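Local coordinates for protein lipolytic enzyme, G-D-S-L family (Bacteroides thetaiotaomicron, PDB 7BR2) that metabolizes the drug diltiazem as a gut microbial serine esterase of the GDSL (SGNH) hydrolase family, at residues L25-T30 and V85-N90; T178-M184 and V215-F220; Q348-I352 and I437-R443. One frame throughout, in Å; residues are numbered along the deposited sequence.

Interaction 1: residues L25-T30 and V85-N90; sequences LGNSIT and VTFGMN
The amide end of N27 overlaps M89 CB, with ND2 3.5 Å away, while N27 CB lies 3.7 Å from N90 ND2 and the two asparagine amides are turned 73° against each other. N27 holds CG between its backbone N and carbonyl carbon (chi1 54°), which folds OD1 back to accept from I29 N at 3.1 Å as the N-cap of helix 28-32 and leaves ND2 facing the loop. There it donates to water 1, which also accepts from G88 N and N90 N, three N-H groups in all. Behind it, T86 N donates to L25 O at 3.1 Å, continuing the parallel pairing of L25 with V85, and T86 CG2 packs 3.8 Å from T30 OG1, itself hydrogen-bonded to Y35 OH. A CB on G26 would run into that hydroxyl, consistent with glycine here. N90 is hydrogen-bonded to Y94 OH through OD1 and to D62 O through ND2, as S28 OG is to H207 NE2. A strand that passes through an N-capping asparagine into a helix beginning with the serine, facing a glycine- and asparagine-bearing loop, is characteristic of SGNH hydrolases, S28 probably being the nucleophile and N90 part of the oxyanion hole.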
# COMPACT_ATOMS: atom_id res chain seq x y z
N LEU A 25 0.42 11.62 -3.01
CA LEU A 25 1.38 12.67 -2.71
C LEU A 25 1.80 12.62 -1.24
O LEU A 25 0.94 12.59 -0.34
CB LEU A 25 0.76 14.03 -3.05
CG LEU A 25 1.38 15.30 -2.46
CD1 LEU A 25 2.82 15.44 -2.90
CD2 LEU A 25 0.58 16.49 -2.91
N GLY A 26 3.10 12.60 -0.98
CA GLY A 26 3.49 12.47 0.41
C GLY A 26 4.95 12.77 0.66
O GLY A 26 5.64 13.36 -0.19
N ASN A 27 5.42 12.37 1.84
CA ASN A 27 6.81 12.59 2.21
C ASN A 27 7.61 11.29 2.15
O ASN A 27 7.37 10.45 1.27
CB ASN A 27 6.93 13.24 3.60
CG ASN A 27 6.18 12.47 4.69
OD1 ASN A 27 5.94 11.26 4.58
ND2 ASN A 27 5.84 13.18 5.77
N SER A 28 8.57 11.11 3.07
CA SER A 28 9.42 9.93 2.97
C SER A 28 8.64 8.65 3.22
O SER A 28 9.01 7.60 2.70
CB SER A 28 10.60 9.99 3.94
OG SER A 28 10.19 10.38 5.24
N ILE A 29 7.59 8.71 4.03
CA ILE A 29 6.79 7.51 4.25
C ILE A 29 6.20 7.02 2.93
O ILE A 29 6.24 5.83 2.62
CB ILE A 29 5.70 7.80 5.30
CG1 ILE A 29 6.39 8.12 6.64
CG2 ILE A 29 4.74 6.62 5.41
CD1 ILE A 29 5.55 8.93 7.61
N THR A 30 5.73 7.96 2.10
CA THR A 30 5.27 7.65 0.75
C THR A 30 6.44 7.34 -0.18
O THR A 30 6.42 6.34 -0.91
CB THR A 30 4.47 8.84 0.21
OG1 THR A 30 3.35 9.08 1.07
CG2 THR A 30 4.02 8.60 -1.22
N VAL A 85 -3.54 13.06 -0.61
CA VAL A 85 -2.65 14.08 -0.05
C VAL A 85 -2.40 13.76 1.42
O VAL A 85 -3.35 13.70 2.21
CB VAL A 85 -3.22 15.50 -0.23
CG1 VAL A 85 -2.27 16.55 0.32
CG2 VAL A 85 -3.56 15.77 -1.70
N THR A 86 -1.14 13.53 1.78
CA THR A 86 -0.75 13.25 3.16
C THR A 86 0.54 14.00 3.49
O THR A 86 1.44 14.11 2.65
CB THR A 86 -0.55 11.75 3.41
OG1 THR A 86 -0.33 11.53 4.81
CG2 THR A 86 0.64 11.20 2.60
N PHE A 87 0.61 14.54 4.70
CA PHE A 87 1.75 15.33 5.13
C PHE A 87 1.65 15.53 6.64
O PHE A 87 0.65 15.16 7.26
CB PHE A 87 1.83 16.69 4.42
CG PHE A 87 0.72 17.63 4.79
CD1 PHE A 87 -0.58 17.40 4.35
CD2 PHE A 87 0.97 18.74 5.58
CE1 PHE A 87 -1.60 18.26 4.70
CE2 PHE A 87 -0.05 19.60 5.93
CZ PHE A 87 -1.33 19.36 5.49
N GLY A 88 2.69 16.12 7.22
CA GLY A 88 2.67 16.48 8.62
C GLY A 88 3.79 15.89 9.44
O GLY A 88 4.15 16.45 10.48
N MET A 89 4.32 14.74 9.03
CA MET A 89 5.39 14.13 9.83
C MET A 89 6.60 15.07 9.92
O MET A 89 7.21 15.20 10.99
CB MET A 89 5.79 12.78 9.26
CG MET A 89 6.89 12.08 10.07
SD MET A 89 6.46 11.66 11.78
CE MET A 89 5.31 10.30 11.57
N ASN A 90 6.94 15.74 8.82
CA ASN A 90 8.03 16.71 8.82
C ASN A 90 7.55 18.08 9.27
O ASN A 90 8.29 18.79 9.96
CB ASN A 90 8.67 16.78 7.44
CG ASN A 90 9.44 15.53 7.10
OD1 ASN A 90 10.28 15.08 7.90
ND2 ASN A 90 9.15 14.94 5.95
O HOH W 1 5.39 15.73 6.34
O HOH W 2 3.40 12.95 6.99

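Interaction 2: residues T178-M184 and V215-F220; sequences TDWNAPM and VMAYLF
Strand 176-179, at one edge of the parallel sheet, runs into helix 181-194, and the turn between them rests on helix 210-223 chiefly through W180. The indole N-H of W180 donates to M216 O, NE1 to O 2.9 Å with 148° at the hydrogen. That carbonyl also takes F220 N from the opposite face of its plane. M216 bends back at its last torsion (chi3 78°) to lay CE over the six-membered ring of W180, 3.6 Å from its centroid in a CH-pi contact, while SD stands more distantly above the five-membered ring in a Met-aromatic contact. L219 CB meets the ring edge at W180 CD1, in the plane, 3.9 Å away. M184 SD touches M216 CG at 3.6 Å, and L219 CD1 packs against both M184 CG and P183 CB. The turn itself is set by D179, whose two carboxylate oxygens accept from N181 N and A182 N, each from above the carboxylate plane. Y35 meets the W180 ring edge-to-face, and F220 packs on I39 of helix 35-46. Such docking of the turn and helix after an edge strand on a neighbouring helix belongs to the layered alpha/beta/alpha fold of SGNH hydrolases.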
# COMPACT_ATOMS: atom_id res chain seq x y z
N THR A 178 -9.87 10.16 4.78
CA THR A 178 -9.58 8.97 5.55
C THR A 178 -8.34 9.25 6.39
O THR A 178 -7.54 10.14 6.07
CB THR A 178 -9.37 7.75 4.66
OG1 THR A 178 -9.20 6.59 5.49
CG2 THR A 178 -8.13 7.93 3.80
N ASP A 179 -8.18 8.51 7.48
CA ASP A 179 -7.12 8.79 8.45
C ASP A 179 -6.37 7.52 8.78
O ASP A 179 -6.99 6.49 9.06
CB ASP A 179 -7.70 9.43 9.71
CG ASP A 179 -6.62 9.77 10.73
OD1 ASP A 179 -5.47 10.07 10.32
OD2 ASP A 179 -6.93 9.74 11.95
N TRP A 180 -5.04 7.58 8.71
CA TRP A 180 -4.21 6.49 9.21
C TRP A 180 -3.82 6.67 10.67
O TRP A 180 -3.44 5.70 11.32
CB TRP A 180 -2.93 6.34 8.38
CG TRP A 180 -3.04 5.70 7.00
CD1 TRP A 180 -3.63 4.50 6.69
CD2 TRP A 180 -2.51 6.22 5.78
NE1 TRP A 180 -3.50 4.25 5.34
CE2 TRP A 180 -2.82 5.29 4.76
CE3 TRP A 180 -1.80 7.38 5.44
CZ2 TRP A 180 -2.45 5.49 3.43
CZ3 TRP A 180 -1.44 7.58 4.11
CH2 TRP A 180 -1.76 6.64 3.13
N ASN A 181 -3.87 7.90 11.17
CA ASN A 181 -3.23 8.22 12.45
C ASN A 181 -3.95 7.53 13.61
O ASN A 181 -3.35 6.77 14.37
CB ASN A 181 -3.21 9.74 12.63
CG ASN A 181 -2.15 10.19 13.61
OD1 ASN A 181 -2.24 9.91 14.81
ND2 ASN A 181 -1.13 10.87 13.11
N ALA A 182 -5.26 7.78 13.74
CA ALA A 182 -6.02 7.17 14.83
C ALA A 182 -5.99 5.65 14.80
O ALA A 182 -5.62 5.04 15.81
CB ALA A 182 -7.46 7.70 14.83
N PRO A 183 -6.35 4.97 13.70
CA PRO A 183 -6.34 3.50 13.74
C PRO A 183 -4.96 2.93 14.00
O PRO A 183 -4.83 1.90 14.69
CB PRO A 183 -6.87 3.09 12.36
CG PRO A 183 -7.43 4.33 11.75
CD PRO A 183 -6.76 5.49 12.38
N MET A 184 -3.92 3.57 13.50
CA MET A 184 -2.59 3.02 13.71
C MET A 184 -2.12 3.25 15.14
O MET A 184 -1.42 2.41 15.70
CB MET A 184 -1.61 3.61 12.70
CG MET A 184 -1.77 3.02 11.30
SD MET A 184 -0.64 3.78 10.12
CE MET A 184 0.86 2.85 10.49
N VAL A 215 -0.35 -2.56 6.75
CA VAL A 215 -1.48 -2.10 7.56
C VAL A 215 -2.08 -0.85 6.96
O VAL A 215 -3.31 -0.68 6.92
CB VAL A 215 -1.05 -1.90 9.02
CG1 VAL A 215 -2.08 -1.10 9.77
CG2 VAL A 215 -0.84 -3.25 9.70
N MET A 216 -1.24 0.06 6.48
CA MET A 216 -1.74 1.27 5.85
C MET A 216 -2.55 0.93 4.60
O MET A 216 -3.61 1.52 4.36
CB MET A 216 -0.58 2.20 5.49
CG MET A 216 0.06 2.85 6.69
SD MET A 216 1.64 3.66 6.34
CE MET A 216 1.06 5.17 5.55
N ALA A 217 -2.05 -0.01 3.80
CA ALA A 217 -2.80 -0.45 2.63
C ALA A 217 -4.13 -1.05 3.05
O ALA A 217 -5.17 -0.76 2.45
CB ALA A 217 -1.97 -1.44 1.82
N TYR A 218 -4.10 -1.90 4.08
CA TYR A 218 -5.30 -2.52 4.62
C TYR A 218 -6.32 -1.46 5.00
O TYR A 218 -7.49 -1.53 4.61
CB TYR A 218 -4.92 -3.36 5.85
CG TYR A 218 -6.07 -3.60 6.79
CD1 TYR A 218 -7.04 -4.55 6.51
CD2 TYR A 218 -6.22 -2.82 7.94
CE1 TYR A 218 -8.10 -4.76 7.36
CE2 TYR A 218 -7.29 -3.01 8.79
CZ TYR A 218 -8.22 -3.98 8.50
OH TYR A 218 -9.29 -4.17 9.35
N LEU A 219 -5.88 -0.43 5.72
CA LEU A 219 -6.80 0.61 6.17
C LEU A 219 -7.36 1.41 5.01
O LEU A 219 -8.55 1.75 5.00
CB LEU A 219 -6.09 1.53 7.17
CG LEU A 219 -5.80 0.86 8.51
CD1 LEU A 219 -4.83 1.69 9.35
CD2 LEU A 219 -7.12 0.60 9.26
N PHE A 220 -6.53 1.72 4.00
CA PHE A 220 -7.04 2.47 2.86
C PHE A 220 -8.03 1.63 2.06
O PHE A 220 -9.05 2.14 1.59
CB PHE A 220 -5.89 2.95 1.97
CG PHE A 220 -6.30 3.93 0.91
CD1 PHE A 220 -6.25 5.30 1.14
CD2 PHE A 220 -6.74 3.48 -0.32
CE1 PHE A 220 -6.64 6.19 0.15
CE2 PHE A 220 -7.12 4.37 -1.31
CZ PHE A 220 -7.07 5.73 -1.07

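Interaction 3: residues Q348-I352 and I437-R443; sequences QALTI and INKPVVR
Q348 places its amide nitrogen between two backbone carbonyls: NE2 donates to I437 O at 2.9 Å and to K439 O at 3.1 Å, both oxygens lying close to the amide plane, so that each N-H has its own acceptor. The first bond is fairly straight (162°), whereas the second reaches K439 O from above its carbonyl plane. On the other branch OE1 accepts from R443 NH2 at 2.9 Å; OE1 lies in the plane of the guanidinium, while NH2 sits above the plane of the amide carbonyl. OE1 also takes a bond from water 3, held in turn by V441 N and R443 NE. An extended side chain, with CG anti to the backbone N (chi1 178°), carries the amide from the helix to this loop. Beside it the hydrocarbon parts close up: I352 CD1 lies 3.5 Å from N438 CB, and T351 CG2 touches I437 CD1 at 3.7 Å. Farther out, V441 CG2 covers one face of the R443 guanidinium, D319 forms a salt bridge with its NH1, and N438 ND2 is hydrogen-bonded to M44 O. A leucine in place of Q348 loses the bonds to I437 O, K439 O and R443 NH2 and would probably leave the linker less firmly fixed to the helix. The amide probably has one favourable orientation, since turning it over would set its oxygen against two carbonyls and its NH2 against that of R443.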
# COMPACT_ATOMS: atom_id res chain seq x y z
N GLN A 348 0.49 -18.05 -8.71
CA GLN A 348 0.22 -17.03 -9.73
C GLN A 348 0.19 -15.64 -9.10
O GLN A 348 0.79 -14.67 -9.62
CB GLN A 348 -1.11 -17.36 -10.40
CG GLN A 348 -1.62 -16.41 -11.47
CD GLN A 348 -2.96 -16.86 -12.04
OE1 GLN A 348 -3.49 -17.89 -11.62
NE2 GLN A 348 -3.52 -16.10 -12.97
N ALA A 349 -0.50 -15.51 -7.96
CA ALA A 349 -0.55 -14.22 -7.29
C ALA A 349 0.85 -13.77 -6.86
O ALA A 349 1.18 -12.59 -6.96
CB ALA A 349 -1.50 -14.30 -6.10
N LEU A 350 1.68 -14.72 -6.41
CA LEU A 350 3.05 -14.39 -6.01
C LEU A 350 3.87 -13.89 -7.19
O LEU A 350 4.69 -12.97 -7.06
CB LEU A 350 3.71 -15.61 -5.36
CG LEU A 350 3.36 -16.03 -3.93
CD1 LEU A 350 4.09 -17.33 -3.61
CD2 LEU A 350 3.72 -14.96 -2.88
N THR A 351 3.70 -14.53 -8.36
CA THR A 351 4.33 -14.04 -9.58
C THR A 351 4.01 -12.57 -9.80
O THR A 351 4.91 -11.75 -10.05
CB THR A 351 3.84 -14.86 -10.78
OG1 THR A 351 4.00 -16.26 -10.51
CG2 THR A 351 4.62 -14.46 -12.02
N ILE A 352 2.73 -12.22 -9.70
CA ILE A 352 2.31 -10.82 -9.85
C ILE A 352 2.96 -9.94 -8.78
O ILE A 352 3.37 -8.81 -9.06
CB ILE A 352 0.78 -10.73 -9.80
CG1 ILE A 352 0.21 -11.34 -11.08
CG2 ILE A 352 0.33 -9.28 -9.65
CD1 ILE A 352 -1.14 -11.93 -10.90
N ILE A 437 -1.15 -11.76 -16.94
CA ILE A 437 -1.14 -13.05 -16.27
C ILE A 437 -2.04 -13.08 -15.03
O ILE A 437 -2.00 -14.06 -14.29
CB ILE A 437 0.29 -13.47 -15.89
CG1 ILE A 437 0.83 -12.55 -14.80
CG2 ILE A 437 1.15 -13.51 -17.13
CD1 ILE A 437 2.20 -12.93 -14.29
N ASN A 438 -2.83 -12.04 -14.77
CA ASN A 438 -3.57 -12.00 -13.52
C ASN A 438 -4.98 -12.60 -13.63
O ASN A 438 -5.75 -12.50 -12.67
CB ASN A 438 -3.64 -10.56 -12.97
CG ASN A 438 -4.33 -9.61 -13.91
OD1 ASN A 438 -4.63 -9.96 -15.05
ND2 ASN A 438 -4.57 -8.38 -13.45
N LYS A 439 -5.32 -13.20 -14.76
CA LYS A 439 -6.65 -13.78 -14.96
C LYS A 439 -6.71 -15.19 -14.38
O LYS A 439 -5.96 -16.07 -14.83
CB LYS A 439 -7.01 -13.82 -16.44
CG LYS A 439 -6.50 -12.63 -17.26
CD LYS A 439 -7.14 -11.35 -16.79
CE LYS A 439 -6.63 -10.18 -17.59
NZ LYS A 439 -6.73 -8.87 -16.89
N PRO A 440 -7.59 -15.46 -13.42
CA PRO A 440 -7.69 -16.83 -12.89
C PRO A 440 -8.05 -17.79 -14.01
O PRO A 440 -8.81 -17.47 -14.92
CB PRO A 440 -8.82 -16.73 -11.86
CG PRO A 440 -8.91 -15.30 -11.50
CD PRO A 440 -8.54 -14.54 -12.76
N VAL A 441 -7.48 -18.99 -13.94
CA VAL A 441 -7.81 -20.06 -14.86
C VAL A 441 -8.57 -21.14 -14.09
O VAL A 441 -8.61 -21.14 -12.85
CB VAL A 441 -6.57 -20.66 -15.57
CG1 VAL A 441 -5.86 -19.60 -16.38
CG2 VAL A 441 -5.63 -21.25 -14.56
N VAL A 442 -9.23 -22.03 -14.84
CA VAL A 442 -9.96 -23.12 -14.22
C VAL A 442 -8.96 -24.01 -13.49
O VAL A 442 -7.98 -24.49 -14.07
CB VAL A 442 -10.77 -23.91 -15.26
CG1 VAL A 442 -11.48 -25.08 -14.59
CG2 VAL A 442 -11.81 -23.01 -15.91
N ARG A 443 -9.20 -24.22 -12.19
CA ARG A 443 -8.36 -25.06 -11.34
C ARG A 443 -9.12 -26.32 -10.93
O ARG A 443 -10.28 -26.26 -10.51
CB ARG A 443 -7.93 -24.29 -10.09
CG ARG A 443 -7.20 -23.00 -10.37
CD ARG A 443 -5.85 -23.26 -11.04
NE ARG A 443 -5.10 -22.02 -11.23
CZ ARG A 443 -3.87 -21.95 -11.74
NH1 ARG A 443 -3.25 -23.06 -12.12
NH2 ARG A 443 -3.27 -20.77 -11.86
O HOH W 3 -6.08 -19.27 -11.25

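Overall arrangement
Three contacts in series show how a chain can close successive loops without any nesting or crossing. Interaction 1 shuts the first, bringing the end of strand 21-26 and the start of helix 28-32 to the loop after strand 82-85. Interaction 2 follows, folding the edge strand 176-179 and its helix onto helix 210-223. These two share the parallel sheet and touch, I29 CG2 lying 4.0 Å from M216 CE, so the two are packed against each other beside the same sheet. Interaction 3 closes the last and longest loop, largely helical, tying helix 344-377 to the linker between helix 417-437 and strand 443-449. It stands apart, its nearest atoms about 17 Å from interaction 1 and about 14 Å from interaction 2.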